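Local coordinates for protein SG7.AF (Anopheles freeborni, PDB 6XL7) that inhibits the alternative pathway of the host's complement system as a mosquito salivary protein, acting on the activated C3-convertase complex C3bBb, at residues L8-T11 / F12-I15. Residues are numbered along the deposited sequence; the frame is centred on the assembly and turned at random.
Sequences LLKT and FRRI. With SO4 (sulfate ion), chain B.
Lys10, Arg13 and Arg14 meet on the outer side of helix 2-13, where a sulfate ion, probably from the crystallisation liquor, bridges two guanidinium groups. Arg13 grips it with two bonds close to straight, NH1 to sulfate O3 and NH2 to sulfate O4, the second at 2.8 Å and 174° at the hydrogen, so that the sulfur lies in the plane of the group, at its edge. This bidentate approach is reached through a bend in the Arg13 chain at chi3 (50°). In the conformer described here, one of two modelled, Arg14 adds a third bond, NH1 to sulfate O2 at 2.8 Å, also from its edge. Lys10 contributes mainly its chain: running extended beside this conformer of Arg14, it sets CG over the centre of one face of that guanidinium, 4.2 Å above the plane, while its CE comes within 3.5 Å of sulfate O4. With Arg14 so placed, three cationic side chains gather round one anion, which probably offsets their mutual charge.

Behind them runs the backbone. Phe12 N and Arg13 N donate to Leu8 O and Leu9 O in the i to i+4 pattern, but Arg14 N bonds instead to Thr11 O, three residues back, with the donor well above the carbonyl plane.

The inner side is largely apolar. Leu8 and Phe12 lie alongside each other, Leu8 CG meeting the edge of the ring in its plane at CE2 (3.7 Å). Leu8 also touches Leu41 of helix 23-46, Phe12 reaches both Leu37 and Met62, and Thr11 packs on helix 56-77. The short amphipathic helix is therefore seated on two long helices of the bundle by its buried side, while its exposed side presents a basic cluster whose chemistry suits a tetrahedral oxyanion, although the sulfate alone does not establish a physiological ligand.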
loop_
_atom_site.group_PDB
_atom_site.type_symbol
_atom_site.label_atom_id
_atom_site.label_comp_id
_atom_site.label_asym_id
_atom_site.label_seq_id
_atom_site.Cartn_x
_atom_site.Cartn_y
_atom_site.Cartn_z
ATOM N N LEU A 8 -11.144 -6.770 -2.050
ATOM C CA LEU A 8 -9.937 -5.965 -2.081
ATOM C C LEU A 8 -9.697 -5.283 -0.736
ATOM O O LEU A 8 -8.559 -5.227 -0.251
ATOM C CB LEU A 8 -10.055 -4.952 -3.214
ATOM C CG LEU A 8 -8.853 -4.046 -3.431
ATOM C CD1 LEU A 8 -7.666 -4.841 -3.966
ATOM C CD2 LEU A 8 -9.239 -2.947 -4.399
ATOM N N LEU A 9 -10.749 -4.749 -0.117
ATOM C CA LEU A 9 -10.568 -4.090 1.176
ATOM C C LEU A 9 -10.231 -5.087 2.280
ATOM O O LEU A 9 -9.508 -4.738 3.223
ATOM C CB LEU A 9 -11.789 -3.234 1.518
ATOM C CG LEU A 9 -11.897 -2.048 0.550
ATOM C CD1 LEU A 9 -13.180 -1.290 0.761
ATOM C CD2 LEU A 9 -10.700 -1.110 0.700
ATOM N N LYS A 10 -10.717 -6.323 2.173
ATOM C CA LYS A 10 -10.268 -7.374 3.080
ATOM C C LYS A 10 -8.754 -7.524 3.011
ATOM O O LYS A 10 -8.080 -7.645 4.044
ATOM C CB LYS A 10 -10.961 -8.681 2.708
ATOM C CG LYS A 10 -10.428 -9.913 3.426
ATOM C CD LYS A 10 -11.217 -11.130 2.987
ATOM C CE LYS A 10 -10.647 -12.411 3.558
ATOM N NZ LYS A 10 -11.301 -13.603 2.953
ATOM N N THR A 11 -8.205 -7.466 1.802
ATOM C CA THR A 11 -6.758 -7.528 1.627
ATOM C C THR A 11 -6.073 -6.295 2.211
ATOM O O THR A 11 -5.012 -6.409 2.837
ATOM C CB THR A 11 -6.443 -7.730 0.143
ATOM O OG1 THR A 11 -6.674 -9.105 -0.192
ATOM C CG2 THR A 11 -5.002 -7.390 -0.180
ATOM N N PHE A 12 -6.657 -5.103 2.037
ATOM C CA PHE A 12 -6.047 -3.910 2.617
ATOM C C PHE A 12 -6.031 -3.965 4.138
ATOM O O PHE A 12 -5.097 -3.448 4.764
ATOM C CB PHE A 12 -6.730 -2.625 2.118
ATOM C CG PHE A 12 -6.219 -2.148 0.789
ATOM C CD1 PHE A 12 -5.066 -1.384 0.717
ATOM C CD2 PHE A 12 -6.867 -2.485 -0.387
ATOM C CE1 PHE A 12 -4.572 -0.969 -0.507
ATOM C CE2 PHE A 12 -6.381 -2.059 -1.619
ATOM C CZ PHE A 12 -5.224 -1.311 -1.676
ATOM N N ARG A 13 -7.045 -4.587 4.750
ATOM C CA ARG A 13 -7.043 -4.766 6.200
ATOM C C ARG A 13 -5.796 -5.508 6.663
ATOM O O ARG A 13 -5.325 -5.292 7.786
ATOM C CB ARG A 13 -8.320 -5.494 6.634
ATOM C CG ARG A 13 -8.350 -5.877 8.102
ATOM C CD ARG A 13 -9.728 -6.352 8.538
ATOM N NE ARG A 13 -10.302 -7.376 7.669
ATOM C CZ ARG A 13 -9.964 -8.662 7.705
ATOM N NH1 ARG A 13 -9.019 -9.075 8.549
ATOM N NH2 ARG A 13 -10.557 -9.528 6.893
ATOM N N ARG A 14 -5.230 -6.361 5.808
ATOM C CA ARG A 14 -4.030 -7.106 6.157
ATOM C C ARG A 14 -2.757 -6.267 6.062
ATOM O O ARG A 14 -1.703 -6.726 6.518
ATOM C CB ARG A 14 -3.945 -8.388 5.314
ATOM C CG ARG A 14 -4.992 -9.438 5.705
ATOM C CD ARG A 14 -5.445 -10.302 4.524
ATOM N NE ARG A 14 -6.346 -11.379 4.933
ATOM C CZ ARG A 14 -6.923 -12.232 4.093
ATOM N NH1 ARG A 14 -7.722 -13.185 4.557
ATOM N NH2 ARG A 14 -6.706 -12.136 2.788
ATOM N N ILE A 15 -2.833 -5.066 5.491
ATOM C CA ILE A 15 -1.717 -4.111 5.483
ATOM C C ILE A 15 -1.841 -3.332 6.782
ATOM O O ILE A 15 -2.565 -2.340 6.872
ATOM C CB ILE A 15 -1.752 -3.199 4.260
ATOM C CG1 ILE A 15 -1.471 -3.999 2.988
ATOM C CG2 ILE A 15 -0.732 -2.065 4.399
ATOM C CD1 ILE A 15 -1.733 -3.234 1.702
HETATM S S SO4 B . -8.972 -12.831 7.844
HETATM O O1 SO4 B . -9.552 -13.308 9.097
HETATM O O2 SO4 B . -8.319 -13.943 7.160
HETATM O O3 SO4 B . -7.983 -11.795 8.122
HETATM O O4 SO4 B . -10.036 -12.295 6.997
#